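Local coordinates for protein BT_4661 (Bacteroides thetaiotaomicron, PDB 4AK1) that probably binds heparin or heparan sulfate at the cell surface, as a SusE-like polysaccharide-binding protein of a gut bacterium's heparin utilisation system, at residues A45-T50 with R95-D100; N105-V110 with K212-N217. All coordinates share one frame; numbering follows the deposited sequence.

Contact 1 of 2, residues A45-T50 with R95-D100; sequences AITRIT and RYEYTD
T47 and E97 sit opposite each other with their CA atoms 8.3 Å apart, on chain segments that run in the same direction to within 7°, too far apart for backbone pairing, with strand 81-91 lying between them. Side chains bridge the interval. E97 reaches across with CG anti to the backbone N (chi1 180°) and the chain extended beyond, carrying the carboxylate over to T47. The hydroxyl OG1 of T47 donates to OE2 of E97 at 2.8 Å, arriving from above the carboxylate plane, 51° out of it. The other oxygen, OE1 of E97, is gripped end-on by R95, with NH1 at 2.8 Å and NH2 at 3.2 Å, both meeting it in the guanidinium plane. Each oxygen is engaged by a different residue, which should limit the carboxylate's freedom to turn. CG2 of T47 rests against NH2 of R95 at 3.9 Å. With an alanine here, lacking OG1 and CG2, OE2 of E97 would probably be left without this donor and a gap opened beside R95.

Further along, R48 forms a salt bridge to D100, NH2 to OD1 at 3.0 Å, on the syn side of the carboxylate but tilted out of its plane. Two waters reinforce it, one joining NE of R48 to OD1 and another joining NH2 to OD2; a third separately ties OG1 of T50 to OD2 of D100. CG2 of T99 lies 3.6 Å from the same NH2 of R48.

This is a surface network of next-nearest strands in a mixed beta-sheet. Strand 81-91 runs antiparallel between 42-51 and 94-106; its S86 pairs through its backbone with T47 and R48, while OG of S86 accepts from N of D100, where the chain turns a corner. T47 also packs on A88.

Contact 2 of 2, residues N105-V110 with K212-N217; sequences NMMKPV and KGIFEN
P109 and I214 form an isolated beta bridge with the hydrogen-bond pattern of a parallel pair, where the chain leaving strand 94-106 meets strand 211-222, an outer strand of a three-stranded antiparallel sheet.

Two backbone bonds make the bridge. I214 N donates to K108 O at 2.9 Å, and I214 O accepts from V110 N, also at 2.9 Å, with the donor above the carbonyl plane. CA of P109 adds a CH contact to that same I214 O. With no side chain at G213, K108 O comes to within 3.3 Å of CA of G213.

Apolar contacts come from M107 and V110, which lie before and after P109 in sequence. The M107 side chain, bent at its last torsion (chi3 -67°), crosses I214 at about a right angle; its CE is packed tightly against CB of I214 at 3.4 Å and also touches CD1. CG2 of V110 lies obliquely against CD1 of the F215 ring at 3.7 Å.

Outside this contact, NZ of K108 makes salt bridges to E211 and to E610 of the second subunit. Finally, a bridging water accepts from K108 N at 2.8 Å and donates to K212 O.

Strand 94-106 ties the two contacts together. Contact 1 uses its beginning, within the mixed sheet that also holds 42-51; contact 2 picks up the chain as it leaves the strand's end. Their centres are 26 Å apart and their nearest atoms about 9 Å, so they do not touch. One is a charged, hydrated surface network within a sheet, the other a backbone bridge from the linker after strand 94-106 to the edge of the next, antiparallel sheet. Measured centre to centre, contact 1 lies about 33 Å and contact 2 about 52 Å from the chain's centre. The sodium-site residues S473, L475 and S495 belong to neither, and no glycan is present in this model to relate either to a binding site.

Contact 1 of 2, residues A45-T50 with R95-D100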
loop_
_atom_site.group_PDB
_atom_site.type_symbol
_atom_site.label_atom_id
_atom_site.label_comp_id
_atom_site.label_asym_id
_atom_site.label_seq_id
_atom_site.Cartn_x
_atom_site.Cartn_y
_atom_site.Cartn_z
ATOM N N ALA A 45 -11.975 32.157 5.621
ATOM C CA ALA A 45 -11.334 32.140 6.945
ATOM C C ALA A 45 -9.825 32.148 6.756
ATOM O O ALA A 45 -9.323 31.616 5.766
ATOM C CB ALA A 45 -11.755 30.908 7.739
ATOM N N ILE A 46 -9.111 32.789 7.678
ATOM C CA ILE A 46 -7.658 32.660 7.737
ATOM C C ILE A 46 -7.397 31.498 8.690
ATOM O O ILE A 46 -7.791 31.549 9.850
ATOM C CB ILE A 46 -6.978 33.969 8.223
ATOM C CG1 ILE A 46 -7.131 35.076 7.169
ATOM C CG2 ILE A 46 -5.497 33.746 8.530
ATOM C CD1 ILE A 46 -6.861 36.471 7.724
ATOM N N THR A 47 -6.773 30.431 8.195
ATOM C CA THR A 47 -6.567 29.234 9.019
ATOM C C THR A 47 -5.204 29.243 9.710
ATOM O O THR A 47 -5.008 28.555 10.713
ATOM C CB THR A 47 -6.688 27.960 8.171
ATOM O OG1 THR A 47 -5.719 28.024 7.113
ATOM C CG2 THR A 47 -8.088 27.864 7.577
ATOM N N ARG A 48 -4.264 30.020 9.176
ATOM C CA ARG A 48 -2.940 30.127 9.783
ATOM C C ARG A 48 -2.240 31.414 9.378
ATOM O O ARG A 48 -2.370 31.876 8.243
ATOM C CB ARG A 48 -2.050 28.921 9.411
ATOM C CG ARG A 48 -0.791 28.784 10.266
ATOM C CD ARG A 48 0.124 27.662 9.778
ATOM N NE ARG A 48 0.840 28.039 8.555
ATOM C CZ ARG A 48 1.548 27.212 7.788
ATOM N NH1 ARG A 48 1.650 25.919 8.091
ATOM N NH2 ARG A 48 2.159 27.681 6.700
ATOM N N ILE A 49 -1.488 31.975 10.317
ATOM C CA ILE A 49 -0.582 33.080 10.010
ATOM C C ILE A 49 0.795 32.691 10.517
ATOM O O ILE A 49 0.930 32.270 11.659
ATOM C CB ILE A 49 -1.029 34.406 10.668
ATOM C CG1 ILE A 49 -2.459 34.776 10.240
ATOM C CG2 ILE A 49 -0.068 35.546 10.309
ATOM C CD1 ILE A 49 -3.124 35.824 11.129
ATOM N N THR A 50 1.816 32.813 9.669
ATOM C CA THR A 50 3.197 32.635 10.137
ATOM C C THR A 50 3.953 33.943 10.001
ATOM O O THR A 50 3.602 34.786 9.164
ATOM C CB THR A 50 3.964 31.520 9.387
ATOM O OG1 THR A 50 4.029 31.829 7.988
ATOM C CG2 THR A 50 3.288 30.163 9.585
ATOM N N ARG A 95 -15.157 22.630 0.458
ATOM C CA ARG A 95 -14.130 23.401 1.153
ATOM C C ARG A 95 -12.781 23.305 0.440
ATOM O O ARG A 95 -12.365 22.225 0.020
ATOM C CB ARG A 95 -13.993 22.912 2.599
ATOM C CG ARG A 95 -13.074 23.768 3.462
ATOM C CD ARG A 95 -12.846 23.070 4.793
ATOM N NE ARG A 95 -12.129 23.908 5.748
ATOM C CZ ARG A 95 -10.809 23.935 5.900
ATOM N NH1 ARG A 95 -10.010 23.184 5.141
ATOM N NH2 ARG A 95 -10.284 24.727 6.819
ATOM N N TYR A 96 -12.114 24.446 0.313
ATOM C CA TYR A 96 -10.778 24.517 -0.253
ATOM C C TYR A 96 -9.890 25.243 0.721
ATOM O O TYR A 96 -10.339 26.173 1.400
ATOM C CB TYR A 96 -10.795 25.273 -1.577
ATOM C CG TYR A 96 -11.656 24.636 -2.633
ATOM C CD1 TYR A 96 -13.030 24.845 -2.641
ATOM C CD2 TYR A 96 -11.103 23.819 -3.629
ATOM C CE1 TYR A 96 -13.838 24.265 -3.602
ATOM C CE2 TYR A 96 -11.917 23.229 -4.599
ATOM C CZ TYR A 96 -13.286 23.464 -4.576
ATOM O OH TYR A 96 -14.147 22.911 -5.506
ATOM N N GLU A 97 -8.638 24.802 0.810
ATOM C CA GLU A 97 -7.661 25.451 1.660
ATOM C C GLU A 97 -6.343 25.666 0.917
ATOM O O GLU A 97 -5.881 24.789 0.194
ATOM C CB GLU A 97 -7.459 24.668 2.962
ATOM C CG GLU A 97 -6.432 25.321 3.878
ATOM C CD GLU A 97 -6.514 24.899 5.334
ATOM O OE1 GLU A 97 -7.389 24.091 5.710
ATOM O OE2 GLU A 97 -5.681 25.400 6.109
ATOM N N TYR A 98 -5.758 26.849 1.099
ATOM C CA TYR A 98 -4.519 27.256 0.418
ATOM C C TYR A 98 -3.458 27.730 1.412
ATOM O O TYR A 98 -3.633 28.740 2.089
ATOM C CB TYR A 98 -4.822 28.347 -0.617
ATOM C CG TYR A 98 -5.948 27.943 -1.539
ATOM C CD1 TYR A 98 -7.269 28.190 -1.193
ATOM C CD2 TYR A 98 -5.689 27.267 -2.740
ATOM C CE1 TYR A 98 -8.311 27.781 -2.011
ATOM C CE2 TYR A 98 -6.723 26.872 -3.575
ATOM C CZ TYR A 98 -8.035 27.131 -3.199
ATOM O OH TYR A 98 -9.076 26.752 -4.013
ATOM N N THR A 99 -2.364 26.986 1.491
ATOM C CA THR A 99 -1.261 27.325 2.384
ATOM C C THR A 99 -0.450 28.514 1.856
ATOM O O THR A 99 -0.017 28.505 0.707
ATOM C CB THR A 99 -0.323 26.119 2.574
ATOM O OG1 THR A 99 -1.084 25.014 3.069
ATOM C CG2 THR A 99 0.797 26.463 3.562
ATOM N N ASP A 100 -0.263 29.532 2.694
ATOM C CA ASP A 100 0.618 30.661 2.364
ATOM C C ASP A 100 0.266 31.286 1.004
ATOM O O ASP A 100 1.153 31.557 0.187
ATOM C CB ASP A 100 2.101 30.220 2.362
ATOM C CG ASP A 100 2.587 29.740 3.728
ATOM O OD1 ASP A 100 1.883 29.941 4.739
ATOM O OD2 ASP A 100 3.695 29.165 3.791
HETATM O O HOH W 1 0.315 30.531 6.944
HETATM O O HOH W 2 4.109 26.418 5.180
HETATM O O HOH W 3 4.665 29.618 6.567
#

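Contact 2 of 2, residues N105-V110 with K212-N217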
loop_
_atom_site.group_PDB
_atom_site.type_symbol
_atom_site.label_atom_id
_atom_site.label_comp_id
_atom_site.label_asym_id
_atom_site.label_seq_id
_atom_site.Cartn_x
_atom_site.Cartn_y
_atom_site.Cartn_z
ATOM N N ASN A 105 4.396 41.915 3.921
ATOM C CA ASN A 105 5.627 42.398 4.530
ATOM C C ASN A 105 5.324 43.603 5.427
ATOM O O ASN A 105 5.050 44.698 4.931
ATOM C CB ASN A 105 6.654 42.730 3.432
ATOM C CG ASN A 105 8.006 43.114 3.991
ATOM O OD1 ASN A 105 8.457 42.567 5.001
ATOM N ND2 ASN A 105 8.664 44.059 3.335
ATOM N N MET A 106 5.351 43.390 6.749
ATOM C CA MET A 106 5.161 44.488 7.697
ATOM C C MET A 106 6.490 45.194 7.965
ATOM O O MET A 106 7.425 44.593 8.504
ATOM C CB MET A 106 4.561 43.974 9.010
ATOM C CG MET A 106 4.464 45.012 10.117
ATOM S SD MET A 106 3.217 46.293 9.811
ATOM C CE MET A 106 1.695 45.358 9.913
ATOM N N MET A 107 6.556 46.475 7.615
ATOM C CA MET A 107 7.769 47.268 7.790
ATOM C C MET A 107 7.739 48.109 9.065
ATOM O O MET A 107 6.683 48.289 9.681
ATOM C CB MET A 107 7.990 48.163 6.569
ATOM C CG MET A 107 8.204 47.383 5.284
ATOM S SD MET A 107 8.555 48.446 3.869
ATOM C CE MET A 107 7.005 49.300 3.662
ATOM N N LYS A 108 8.919 48.595 9.459
ATOM C CA LYS A 108 9.063 49.521 10.571
ATOM C C LYS A 108 8.737 50.921 10.064
ATOM O O LYS A 108 9.193 51.297 8.984
ATOM C CB LYS A 108 10.506 49.496 11.121
ATOM C CG LYS A 108 10.702 50.328 12.383
ATOM C CD LYS A 108 12.165 50.526 12.776
ATOM C CE LYS A 108 12.756 49.283 13.417
ATOM N NZ LYS A 108 13.989 49.619 14.183
ATOM N N PRO A 109 7.962 51.706 10.839
ATOM C CA PRO A 109 7.779 53.102 10.445
ATOM C C PRO A 109 9.120 53.808 10.442
ATOM O O PRO A 109 10.019 53.425 11.202
ATOM C CB PRO A 109 6.908 53.681 11.568
ATOM C CG PRO A 109 6.186 52.504 12.126
ATOM C CD PRO A 109 7.152 51.354 12.022
ATOM N N VAL A 110 9.260 54.819 9.593
ATOM C CA VAL A 110 10.449 55.684 9.635
ATOM C C VAL A 110 10.509 56.420 10.975
ATOM O O VAL A 110 9.474 56.597 11.623
ATOM C CB VAL A 110 10.476 56.703 8.468
ATOM C CG1 VAL A 110 10.641 55.987 7.132
ATOM C CG2 VAL A 110 9.230 57.576 8.474
ATOM N N LYS A 212 15.771 50.512 6.146
ATOM C CA LYS A 212 14.655 50.747 5.222
ATOM C C LYS A 212 13.359 50.765 6.022
ATOM O O LYS A 212 13.033 49.791 6.699
ATOM C CB LYS A 212 14.579 49.664 4.134
ATOM C CG LYS A 212 15.853 49.492 3.316
ATOM N N GLY A 213 12.634 51.877 5.959
ATOM C CA GLY A 213 11.383 52.024 6.690
ATOM C C GLY A 213 10.237 52.484 5.806
ATOM O O GLY A 213 10.429 52.749 4.617
ATOM N N ILE A 214 9.044 52.573 6.391
ATOM C CA ILE A 214 7.875 53.095 5.679
ATOM C C ILE A 214 7.417 54.429 6.270
ATOM O O ILE A 214 7.329 54.586 7.488
ATOM C CB ILE A 214 6.704 52.071 5.595
ATOM C CG1 ILE A 214 5.598 52.583 4.648
ATOM C CG2 ILE A 214 6.169 51.715 6.979
ATOM C CD1 ILE A 214 4.496 51.580 4.352
ATOM N N PHE A 215 7.154 55.382 5.382
ATOM C CA PHE A 215 6.651 56.700 5.739
ATOM C C PHE A 215 5.181 56.758 5.324
ATOM O O PHE A 215 4.861 57.097 4.186
ATOM C CB PHE A 215 7.487 57.766 5.019
ATOM C CG PHE A 215 7.234 59.186 5.472
ATOM C CD1 PHE A 215 6.591 59.469 6.676
ATOM C CD2 PHE A 215 7.693 60.252 4.699
ATOM C CE1 PHE A 215 6.383 60.781 7.079
ATOM C CE2 PHE A 215 7.490 61.563 5.100
ATOM C CZ PHE A 215 6.837 61.829 6.291
ATOM N N GLU A 216 4.297 56.398 6.253
ATOM C CA GLU A 216 2.864 56.270 5.973
ATOM C C GLU A 216 2.096 57.585 6.069
ATOM O O GLU A 216 2.416 58.437 6.897
ATOM C CB GLU A 216 2.227 55.236 6.902
ATOM C CG GLU A 216 2.108 53.851 6.292
ATOM C CD GLU A 216 1.424 52.868 7.217
ATOM O OE1 GLU A 216 1.958 52.619 8.320
ATOM O OE2 GLU A 216 0.352 52.349 6.840
ATOM N N ASN A 217 1.069 57.719 5.227
ATOM C CA ASN A 217 0.214 58.916 5.162
ATOM C C ASN A 217 1.011 60.220 5.110
ATOM O O ASN A 217 0.629 61.213 5.732
ATOM C CB ASN A 217 -0.762 58.954 6.344
ATOM C CG ASN A 217 -1.539 57.663 6.505
ATOM O OD1 ASN A 217 -2.142 57.160 5.556
ATOM N ND2 ASN A 217 -1.529 57.122 7.718
HETATM O O HOH W 4 11.287 47.913 8.216
#